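Local coordinates for OmpT protein (Vibrio cholerae serotype O1, PDB 6EHD) that probably acts as a diffusion porin, a water-filled beta-barrel channel that lets ions and small polar solutes cross the outer membrane, at residues Tyr95-Tyr99 / Leu209-Thr213; Thr106-Tyr110 / Val212-Asn216; Asp159-Gly165 / Glu198-Thr204. The protein carries 1 engineered substitution. All coordinates share one frame; numbering follows the deposited sequence. Where two conformers were deposited one is given.

Interaction 1 of 3, residues Tyr95-Tyr99 / Leu209-Thr213; sequences YGADY and LIGVT. With C8E ((hydroxyethyloxy)tri(ethyloxy)octane), chain G.
Gly96 and Ala97 meet Thr213 through backbone atoms: Gly96 CA lies 3.5 Å from Thr213 OG1, a close backbone approach made where the loop has no side chain. The N-H of Ala97 then donates to Thr213 OG1 at 2.9 Å and 152°. Thr213 presents that oxygen because OG1 stands anti to its own carbonyl carbon (chi1 -60°); the same hydroxyl also pairs with Thr200 OG1, so one atom ties the loop to two strands. Ala97 is the centre of an inverse gamma turn, closed by a weak bond from Asp98 N to Gly96 O, and its CB rests 3.6 Å from Gly211 C. Asp98 turns away from the strand: its OD2 takes the Tyr95 hydroxyl on the anti lone pair at 2.6 Å, while OD1 is bonded to Ser100. Tyr99 points back, its ring lying across Leu209 at about a right angle. Leu209 CD2 makes a CH-pi contact over one face, 4.2 Å from the ring centroid and displaced toward the rim near CZ. Gly211, lacking a side chain, lets Tyr99 OH come within 3.6 Å of its CA, and the phenol goes on to hydrogen-bond Glu202. The loop follows helix 90-94 and is consistent with the inward-folded constriction loop of general porins; it lies against strand 208-221, which is flanked in the barrel by strands 184-205 and 227-242.

Interaction 2 of 3, residues Thr106-Tyr110 / Val212-Asn216; sequences TGLRY and VTYYN. With C8E ((hydroxyethyloxy)tri(ethyloxy)octane), chain J; C8E ((hydroxyethyloxy)tri(ethyloxy)octane), chain K.
Tyr215 dominates the contact, its ring laid against the backbone of Leu108 and Arg109 as a flat lid. Arg109 N sits 3.6 Å above the plane, over the ring centre; this buried amide has no conventional partner in the model, so the pi cloud probably offers it some compensation. A chi1 of -118°, well away from a staggered value, turns the Tyr215 ring flat against that backbone, and its CB packs 3.3 Å from Gly107 O. That carbonyl is further held by a water which donates to it at 2.8 Å and to Thr213 O at 3.0 Å. Leu108 sends CD2 into the angle between Thr213 CG2 (3.8 Å) and Tyr215 CD2, meeting both side chains roughly at right angles. Arg109 contributes the root of its side chain, CB lying 3.9 Å from Tyr215 CD1; bends at chi2 and chi3 then carry the guanidinium away to a salt bridge with Glu230. Tyr215 OH touches Tyr110 CD1 and is hydrogen-bonded to Tyr152. The loop is thus pressed onto strand 208-221 within the barrel, with Arg109 and Tyr110 also packing against strand 293-299 and Tyr196 of strand 184-205 beside both tyrosines.

Interaction 3 of 3, residues Asp159-Gly165 / Glu198-Thr204; sequences DLAVHAG and EVTGEYT. With C8E ((hydroxyethyloxy)tri(ethyloxy)octane), chain J.
Neighbouring antiparallel strands of the porin barrel wall meet here, 160-165 with 198-204, running at 168° with axes 4.7 Å apart. Ala161 with Glu202, His163 with Thr200 and Gly165 with Glu198 are the hydrogen-bonded pairs, each joined by two backbone bonds; the Ala161 N to Glu202 O bond is almost straight at 177°. At the Ala161-Glu202 end, Thr204 N adds a further bond to Asp159 O. The face carrying His163, Thr200 and Glu198 is mostly polar. Glu198 CG occupies the crowded position between backbone N and carbonyl carbon (chi1 68°), and a bend at chi2 brings OE2 to the edge of the imidazole, where His163 ND1 donates at 2.7 Å in the ring plane, to the syn side of the carboxylate. Thr200 CB covers one face of that ring, 3.5 Å from its centroid, while its OG1 donates to Glu198 OE1 at 2.8 Å. As expected of a transmembrane barrel, the other face is largely apolar and holds detergent: C13 of the C8E of chain J lies 3.4 Å from Gly201 N. There Leu160 CB meets the edge of the Tyr203 ring, 4.3 Å from CD1. Back among the polar residues, Glu202 OE1 is hydrogen-bonded to Tyr99 OH, and a water donates to Glu202 OE2 at 2.7 Å and weakly to Ala161 O.

Following the chain, the loop after helix 90-94 leaves the wall and supplies residues 95-99 and then 106-110. The chain next builds further strands; within this span strands 160-171 and 184-205 pair in interaction 3, closing a small loop of mostly strand residues. Strand 208-221 follows directly, and on it interactions 1 and 2 close two much larger loops, sharing Val212 and Thr213 there. Interaction 3 is nested inside both. The loop segments also pack on each other, Tyr95 lying against Leu108 and Tyr110. Tyr214 N to Val199 O links the strands of interactions 2 and 3, so the infolded loop is fastened to a wall of consecutively paired strands.

Interaction 1 of 3, residues Tyr95-Tyr99 / Leu209-Thr213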
loop_
_atom_site.group_PDB
_atom_site.type_symbol
_atom_site.label_atom_id
_atom_site.label_comp_id
_atom_site.label_asym_id
_atom_site.label_seq_id
_atom_site.Cartn_x
_atom_site.Cartn_y
_atom_site.Cartn_z
ATOM N N TYR A 95 2.586 4.828 -3.563
ATOM C CA TYR A 95 3.449 3.983 -2.752
ATOM C C TYR A 95 4.842 4.657 -2.530
ATOM O O TYR A 95 4.886 5.926 -2.233
ATOM C CB TYR A 95 3.506 2.521 -3.311
ATOM C CG TYR A 95 3.804 1.453 -2.260
ATOM C CD1 TYR A 95 3.009 1.323 -1.076
ATOM C CD2 TYR A 95 4.855 0.494 -2.433
ATOM C CE1 TYR A 95 3.285 0.377 -0.102
ATOM C CE2 TYR A 95 5.060 -0.529 -1.462
ATOM C CZ TYR A 95 4.323 -0.574 -0.284
ATOM O OH TYR A 95 4.545 -1.569 0.683
ATOM N N GLY A 96 5.930 3.890 -2.680
ATOM C CA GLY A 96 7.312 4.420 -2.390
ATOM C C GLY A 96 8.300 3.293 -2.523
ATOM O O GLY A 96 7.950 2.255 -3.106
ATOM N N ALA A 97 9.507 3.492 -2.015
ATOM C CA ALA A 97 10.636 2.602 -2.242
ATOM C C ALA A 97 10.619 1.382 -1.279
ATOM O O ALA A 97 11.476 1.213 -0.418
ATOM C CB ALA A 97 11.999 3.386 -2.166
ATOM N N ASP A 98 9.632 0.499 -1.519
ATOM C CA ASP A 98 9.562 -0.817 -0.933
ATOM C C ASP A 98 9.335 -1.852 -2.079
ATOM O O ASP A 98 8.265 -1.716 -2.791
ATOM C CB ASP A 98 8.413 -0.953 0.140
ATOM C CG ASP A 98 8.053 -2.467 0.438
ATOM O OD1 ASP A 98 8.992 -3.323 0.463
ATOM O OD2 ASP A 98 6.845 -2.786 0.606
ATOM N N TYR A 99 10.313 -2.735 -2.333
ATOM C CA TYR A 99 10.283 -3.669 -3.431
ATOM C C TYR A 99 10.102 -5.103 -2.944
ATOM O O TYR A 99 10.264 -6.044 -3.713
ATOM C CB TYR A 99 11.538 -3.526 -4.276
ATOM C CG TYR A 99 11.749 -2.105 -4.799
ATOM C CD1 TYR A 99 10.705 -1.350 -5.354
ATOM C CD2 TYR A 99 12.988 -1.526 -4.701
ATOM C CE1 TYR A 99 10.894 -0.014 -5.724
ATOM C CE2 TYR A 99 13.195 -0.186 -5.092
ATOM C CZ TYR A 99 12.170 0.551 -5.640
ATOM O OH TYR A 99 12.433 1.890 -6.056
ATOM N N LEU A 209 17.792 -1.047 -10.313
ATOM C CA LEU A 209 16.846 0.022 -9.920
ATOM C C LEU A 209 17.209 0.385 -8.499
ATOM O O LEU A 209 17.405 -0.538 -7.672
ATOM C CB LEU A 209 15.409 -0.501 -9.988
ATOM C CG LEU A 209 14.336 0.365 -9.316
ATOM C CD1 LEU A 209 14.245 1.661 -10.112
ATOM C CD2 LEU A 209 12.988 -0.362 -9.262
ATOM N N ILE A 210 17.402 1.681 -8.195
ATOM C CA ILE A 210 17.619 2.088 -6.749
ATOM C C ILE A 210 16.617 3.157 -6.377
ATOM O O ILE A 210 16.393 4.112 -7.152
ATOM C CB ILE A 210 19.039 2.648 -6.509
ATOM C CG1 ILE A 210 20.063 1.560 -6.927
ATOM C CG2 ILE A 210 19.218 2.956 -5.024
ATOM C CD1 ILE A 210 21.541 1.908 -6.686
ATOM N N GLY A 211 15.993 3.023 -5.214
ATOM C CA GLY A 211 15.009 3.981 -4.770
ATOM C C GLY A 211 15.222 4.453 -3.341
ATOM O O GLY A 211 15.641 3.660 -2.455
ATOM N N VAL A 212 14.827 5.711 -3.094
ATOM C CA VAL A 212 14.813 6.296 -1.773
ATOM C C VAL A 212 13.513 7.038 -1.545
ATOM O O VAL A 212 13.096 7.852 -2.377
ATOM C CB VAL A 212 16.049 7.286 -1.523
ATOM C CG1 VAL A 212 15.971 7.900 -0.142
ATOM C CG2 VAL A 212 17.341 6.554 -1.790
ATOM N N THR A 213 12.884 6.839 -0.367
ATOM C CA THR A 213 11.704 7.593 0.058
ATOM C C THR A 213 11.896 8.164 1.488
ATOM O O THR A 213 12.325 7.433 2.438
ATOM C CB THR A 213 10.397 6.746 0.094
ATOM O OG1 THR A 213 10.091 6.208 -1.209
ATOM C CG2 THR A 213 9.209 7.536 0.698
HETATM C C11 C8E G . 8.726 -4.918 -7.234
HETATM O O12 C8E G . 7.865 -6.025 -6.850
HETATM C C13 C8E G . 7.248 -5.788 -5.558
HETATM C C14 C8E G . 6.190 -6.830 -5.236
HETATM O O15 C8E G . 5.134 -6.580 -6.194
HETATM C C16 C8E G . 4.326 -7.644 -6.613
HETATM C C17 C8E G . 3.340 -7.686 -5.539
HETATM O O18 C8E G . 1.992 -7.664 -5.995
HETATM C C19 C8E G . 0.850 -7.873 -5.145
HETATM C C20 C8E G . -0.303 -7.072 -4.427
HETATM O O21 C8E G . -1.143 -7.722 -3.330
#

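Interaction 2 of 3, residues Thr106-Tyr110 / Val212-Asn216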
loop_
_atom_site.group_PDB
_atom_site.type_symbol
_atom_site.label_atom_id
_atom_site.label_comp_id
_atom_site.label_asym_id
_atom_site.label_seq_id
_atom_site.Cartn_x
_atom_site.Cartn_y
_atom_site.Cartn_z
ATOM N N THR A 106 7.566 -0.524 6.046
ATOM C CA THR A 106 7.437 0.061 7.392
ATOM C C THR A 106 7.651 1.591 7.368
ATOM O O THR A 106 7.152 2.285 8.274
ATOM C CB THR A 106 8.421 -0.462 8.447
ATOM O OG1 THR A 106 9.783 -0.215 8.064
ATOM C CG2 THR A 106 8.217 -2.035 8.572
ATOM N N GLY A 107 8.396 2.086 6.379
ATOM C CA GLY A 107 8.719 3.540 6.254
ATOM C C GLY A 107 7.658 4.352 5.491
ATOM O O GLY A 107 7.829 5.578 5.254
ATOM N N LEU A 108 6.539 3.702 5.063
ATOM C CA LEU A 108 5.521 4.376 4.284
ATOM C C LEU A 108 4.343 4.581 5.218
ATOM O O LEU A 108 3.845 3.611 5.797
ATOM C CB LEU A 108 5.193 3.612 2.985
ATOM C CG LEU A 108 6.401 3.234 2.128
ATOM C CD1 LEU A 108 5.966 2.426 0.903
ATOM C CD2 LEU A 108 7.290 4.418 1.635
ATOM N N ARG A 109 4.024 5.859 5.510
ATOM C CA ARG A 109 3.220 6.148 6.709
ATOM C C ARG A 109 1.760 6.629 6.427
ATOM O O ARG A 109 1.113 7.186 7.306
ATOM C CB ARG A 109 3.932 7.205 7.567
ATOM C CG ARG A 109 5.376 6.890 7.930
ATOM C CD ARG A 109 5.610 5.460 8.478
ATOM N NE ARG A 109 4.747 5.181 9.655
ATOM C CZ ARG A 109 4.065 4.064 9.899
ATOM N NH1 ARG A 109 4.150 2.992 9.112
ATOM N NH2 ARG A 109 3.284 3.988 11.007
ATOM N N TYR A 110 1.261 6.433 5.207
ATOM C CA TYR A 110 -0.082 6.925 4.803
ATOM C C TYR A 110 -1.263 6.063 5.408
ATOM O O TYR A 110 -2.403 6.558 5.445
ATOM C CB TYR A 110 -0.239 6.904 3.256
ATOM C CG TYR A 110 -0.052 5.544 2.596
ATOM C CD1 TYR A 110 1.233 5.076 2.218
ATOM C CD2 TYR A 110 -1.130 4.673 2.409
ATOM C CE1 TYR A 110 1.404 3.785 1.694
ATOM C CE2 TYR A 110 -0.968 3.392 1.895
ATOM C CZ TYR A 110 0.301 2.944 1.527
ATOM O OH TYR A 110 0.406 1.656 1.017
ATOM N N VAL A 212 14.827 5.711 -3.094
ATOM C CA VAL A 212 14.813 6.296 -1.773
ATOM C C VAL A 212 13.513 7.038 -1.545
ATOM O O VAL A 212 13.096 7.852 -2.377
ATOM C CB VAL A 212 16.049 7.286 -1.523
ATOM C CG1 VAL A 212 15.971 7.900 -0.142
ATOM C CG2 VAL A 212 17.341 6.554 -1.790
ATOM N N THR A 213 12.884 6.839 -0.367
ATOM C CA THR A 213 11.704 7.593 0.058
ATOM C C THR A 213 11.896 8.164 1.488
ATOM O O THR A 213 12.325 7.433 2.438
ATOM C CB THR A 213 10.397 6.746 0.094
ATOM O OG1 THR A 213 10.091 6.208 -1.209
ATOM C CG2 THR A 213 9.209 7.536 0.698
ATOM N N TYR A 214 11.638 9.494 1.607
ATOM C CA TYR A 214 11.467 10.126 2.889
ATOM C C TYR A 214 9.975 10.269 3.216
ATOM O O TYR A 214 9.191 10.763 2.359
ATOM C CB TYR A 214 12.110 11.524 2.837
ATOM C CG TYR A 214 13.598 11.678 2.600
ATOM C CD1 TYR A 214 14.515 10.658 2.909
ATOM C CD2 TYR A 214 14.145 12.942 2.243
ATOM C CE1 TYR A 214 15.897 10.794 2.690
ATOM C CE2 TYR A 214 15.516 13.098 2.121
ATOM C CZ TYR A 214 16.415 12.043 2.428
ATOM O OH TYR A 214 17.804 12.223 2.342
ATOM N N TYR A 215 9.529 9.963 4.418
ATOM C CA TYR A 215 8.144 10.184 4.837
ATOM C C TYR A 215 8.162 10.885 6.243
ATOM O O TYR A 215 8.990 10.580 7.113
ATOM C CB TYR A 215 7.289 8.804 4.986
ATOM C CG TYR A 215 6.102 8.663 4.087
ATOM C CD1 TYR A 215 4.872 9.339 4.388
ATOM C CD2 TYR A 215 6.125 7.875 2.931
ATOM C CE1 TYR A 215 3.767 9.243 3.565
ATOM C CE2 TYR A 215 5.028 7.751 2.097
ATOM C CZ TYR A 215 3.845 8.466 2.361
ATOM O OH TYR A 215 2.735 8.381 1.514
ATOM N N ASN A 216 7.248 11.805 6.443
ATOM C CA ASN A 216 6.875 12.291 7.775
ATOM C C ASN A 216 5.381 12.016 7.990
ATOM O O ASN A 216 4.564 12.147 7.064
ATOM C CB ASN A 216 7.071 13.817 7.940
ATOM C CG ASN A 216 8.519 14.234 8.362
ATOM O OD1 ASN A 216 9.348 13.485 9.016
ATOM N ND2 ASN A 216 8.825 15.488 8.048
HETATM C C1 C8E J . 9.888 21.472 -1.119
HETATM C C2 C8E J . 9.319 20.199 -1.690
HETATM C C3 C8E J . 10.143 19.776 -2.892
HETATM C C4 C8E J . 10.200 18.271 -3.022
HETATM C C5 C8E J . 10.371 17.842 -4.466
HETATM C C6 C8E J . 11.522 16.911 -4.716
HETATM C C7 C8E J . 12.886 17.312 -4.165
HETATM C C8 C8E J . 13.992 16.716 -5.070
HETATM O O9 C8E J . 13.820 15.315 -5.108
HETATM C C10 C8E J . 14.862 14.488 -5.614
HETATM C C11 C8E J . 14.439 13.093 -5.173
HETATM O O12 C8E J . 15.135 12.751 -3.962
HETATM C C13 C8E J . 14.638 11.593 -3.315
HETATM C C14 C8E J . 14.902 11.698 -1.836
HETATM O O15 C8E J . 16.269 11.504 -1.439
HETATM C C16 C8E J . 17.359 11.934 -2.190
HETATM C C17 C8E J . 18.536 12.118 -1.239
HETATM O O18 C8E J . 19.617 11.272 -1.563
HETATM C C19 C8E J . 20.404 11.717 -2.658
HETATM C C20 C8E J . 21.332 10.531 -2.765
HETATM O O21 C8E J . 20.703 9.303 -3.147
HETATM C C1 C8E K . 7.569 21.655 0.624
HETATM C C2 C8E K . 6.318 21.997 1.425
HETATM C C3 C8E K . 6.240 21.162 2.673
HETATM C C4 C8E K . 4.806 20.879 3.005
HETATM C C5 C8E K . 4.737 20.265 4.347
HETATM C C6 C8E K . 3.328 19.878 4.710
HETATM C C7 C8E K . 3.461 19.041 5.956
HETATM C C8 C8E K . 2.171 18.518 6.542
HETATM O O9 C8E K . 2.611 17.660 7.608
HETATM C C10 C8E K . 2.735 16.285 7.284
HETATM C C11 C8E K . 3.920 15.668 8.022
HETATM O O12 C8E K . 3.804 15.956 9.408
HETATM O O HOH W 1 10.370 5.954 4.088
#

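Interaction 3 of 3, residues Asp159-Gly165 / Glu198-Thr204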
loop_
_atom_site.group_PDB
_atom_site.type_symbol
_atom_site.label_atom_id
_atom_site.label_comp_id
_atom_site.label_asym_id
_atom_site.label_seq_id
_atom_site.Cartn_x
_atom_site.Cartn_y
_atom_site.Cartn_z
ATOM N N ASP A 159 16.689 8.817 -16.775
ATOM C CA ASP A 159 16.671 7.640 -15.911
ATOM C C ASP A 159 16.166 7.906 -14.453
ATOM O O ASP A 159 16.166 6.961 -13.657
ATOM C CB ASP A 159 18.090 7.077 -15.795
ATOM C CG ASP A 159 18.630 6.592 -17.143
ATOM O OD1 ASP A 159 17.829 6.025 -17.920
ATOM O OD2 ASP A 159 19.822 6.828 -17.353
ATOM N N LEU A 160 15.762 9.130 -14.110
ATOM C CA LEU A 160 15.316 9.463 -12.736
ATOM C C LEU A 160 13.802 9.741 -12.718
ATOM O O LEU A 160 13.354 10.658 -13.431
ATOM C CB LEU A 160 16.085 10.695 -12.217
ATOM C CG LEU A 160 15.698 11.141 -10.805
ATOM C CD1 LEU A 160 15.982 10.079 -9.756
ATOM C CD2 LEU A 160 16.387 12.444 -10.370
ATOM N N ALA A 161 13.025 8.969 -11.914
ATOM C CA ALA A 161 11.588 9.196 -11.713
ATOM C C ALA A 161 11.386 9.742 -10.258
ATOM O O ALA A 161 11.984 9.193 -9.308
ATOM C CB ALA A 161 10.762 7.925 -11.924
ATOM N N VAL A 162 10.609 10.835 -10.113
ATOM C CA VAL A 162 10.404 11.492 -8.840
ATOM C C VAL A 162 8.960 11.735 -8.530
ATOM O O VAL A 162 8.138 11.871 -9.474
ATOM C CB VAL A 162 11.187 12.819 -8.769
ATOM C CG1 VAL A 162 10.671 13.929 -9.791
ATOM C CG2 VAL A 162 11.152 13.278 -7.360
ATOM N N HIS A 163 8.587 11.730 -7.238
ATOM C CA HIS A 163 7.226 12.134 -6.864
ATOM C C HIS A 163 7.220 12.699 -5.465
ATOM O O HIS A 163 8.206 12.502 -4.687
ATOM C CB HIS A 163 6.185 10.994 -7.001
ATOM C CG HIS A 163 6.446 9.727 -6.231
ATOM N ND1 HIS A 163 6.155 9.601 -4.894
ATOM C CD2 HIS A 163 6.717 8.474 -6.669
ATOM C CE1 HIS A 163 6.274 8.336 -4.524
ATOM N NE2 HIS A 163 6.665 7.624 -5.590
ATOM N N ALA A 164 6.194 13.480 -5.195
ATOM C CA ALA A 164 5.954 14.063 -3.855
ATOM C C ALA A 164 4.512 14.300 -3.583
ATOM O O ALA A 164 3.716 14.463 -4.517
ATOM C CB ALA A 164 6.708 15.421 -3.833
ATOM N N GLY A 165 4.110 14.315 -2.306
ATOM C CA GLY A 165 2.704 14.510 -1.987
ATOM C C GLY A 165 2.360 13.996 -0.608
ATOM O O GLY A 165 3.224 13.589 0.212
ATOM N N GLU A 198 5.591 13.090 1.701
ATOM C CA GLU A 198 6.696 12.287 1.279
ATOM C C GLU A 198 7.335 12.820 0.014
ATOM O O GLU A 198 6.684 13.516 -0.793
ATOM C CB GLU A 198 6.208 10.818 0.988
ATOM C CG GLU A 198 5.303 10.638 -0.205
ATOM C CD GLU A 198 5.961 10.498 -1.600
ATOM O OE1 GLU A 198 7.101 10.044 -1.702
ATOM O OE2 GLU A 198 5.306 10.849 -2.644
ATOM N N VAL A 199 8.599 12.490 -0.145
ATOM C CA VAL A 199 9.342 12.636 -1.416
ATOM C C VAL A 199 10.025 11.313 -1.782
ATOM O O VAL A 199 10.673 10.678 -0.889
ATOM C CB VAL A 199 10.416 13.754 -1.285
ATOM C CG1 VAL A 199 11.291 13.847 -2.524
ATOM C CG2 VAL A 199 9.747 15.099 -0.983
ATOM N N THR A 200 10.029 10.945 -3.085
ATOM C CA THR A 200 10.657 9.706 -3.551
ATOM C C THR A 200 11.447 9.974 -4.834
ATOM O O THR A 200 10.989 10.756 -5.683
ATOM C CB THR A 200 9.583 8.593 -3.915
ATOM O OG1 THR A 200 8.920 8.209 -2.707
ATOM C CG2 THR A 200 10.207 7.385 -4.564
ATOM N N GLY A 201 12.611 9.332 -4.920
ATOM C CA GLY A 201 13.413 9.233 -6.184
ATOM C C GLY A 201 13.694 7.788 -6.556
ATOM O O GLY A 201 14.090 7.036 -5.683
ATOM N N GLU A 202 13.562 7.401 -7.854
ATOM C CA GLU A 202 13.905 6.064 -8.293
ATOM C C GLU A 202 14.739 6.151 -9.609
ATOM O O GLU A 202 14.313 6.798 -10.595
ATOM C CB GLU A 202 12.639 5.217 -8.538
ATOM C CG GLU A 202 11.816 4.915 -7.306
ATOM C CD GLU A 202 10.504 4.183 -7.670
ATOM O OE1 GLU A 202 10.405 2.976 -7.481
ATOM O OE2 GLU A 202 9.599 4.843 -8.169
ATOM N N TYR A 203 15.922 5.597 -9.517
ATOM C CA TYR A 203 16.946 5.673 -10.553
ATOM C C TYR A 203 17.161 4.312 -11.209
ATOM O O TYR A 203 17.484 3.323 -10.510
ATOM C CB TYR A 203 18.227 6.160 -9.890
ATOM C CG TYR A 203 19.320 6.615 -10.843
ATOM C CD1 TYR A 203 19.125 7.699 -11.709
ATOM C CD2 TYR A 203 20.569 5.985 -10.855
ATOM C CE1 TYR A 203 20.126 8.116 -12.590
ATOM C CE2 TYR A 203 21.585 6.409 -11.716
ATOM C CZ TYR A 203 21.356 7.456 -12.596
ATOM O OH TYR A 203 22.350 7.841 -13.469
ATOM N N THR A 204 16.966 4.264 -12.535
ATOM C CA THR A 204 17.172 3.071 -13.317
ATOM C C THR A 204 18.587 3.207 -13.997
ATOM O O THR A 204 18.972 4.281 -14.577
ATOM C CB THR A 204 16.006 2.907 -14.298
ATOM O OG1 THR A 204 14.801 2.732 -13.571
ATOM C CG2 THR A 204 16.203 1.697 -15.194
HETATM C C1 C8E J . 9.888 21.472 -1.119
HETATM C C2 C8E J . 9.319 20.199 -1.690
HETATM C C3 C8E J . 10.143 19.776 -2.892
HETATM C C4 C8E J . 10.200 18.271 -3.022
HETATM C C5 C8E J . 10.371 17.842 -4.466
HETATM C C6 C8E J . 11.522 16.911 -4.716
HETATM C C7 C8E J . 12.886 17.312 -4.165
HETATM C C8 C8E J . 13.992 16.716 -5.070
HETATM O O9 C8E J . 13.820 15.315 -5.108
HETATM C C10 C8E J . 14.862 14.488 -5.614
HETATM C C11 C8E J . 14.439 13.093 -5.173
HETATM O O12 C8E J . 15.135 12.751 -3.962
HETATM C C13 C8E J . 14.638 11.593 -3.315
HETATM C C14 C8E J . 14.902 11.698 -1.836
HETATM O O15 C8E J . 16.269 11.504 -1.439
HETATM C C16 C8E J . 17.359 11.934 -2.190
HETATM C C17 C8E J . 18.536 12.118 -1.239
HETATM O O18 C8E J . 19.617 11.272 -1.563
HETATM C C19 C8E J . 20.404 11.717 -2.658
HETATM C C20 C8E J . 21.332 10.531 -2.765
HETATM O O21 C8E J . 20.703 9.303 -3.147
HETATM O O HOH W 2 21.429 8.114 -16.010
HETATM O O HOH W 3 9.449 7.478 -8.437
#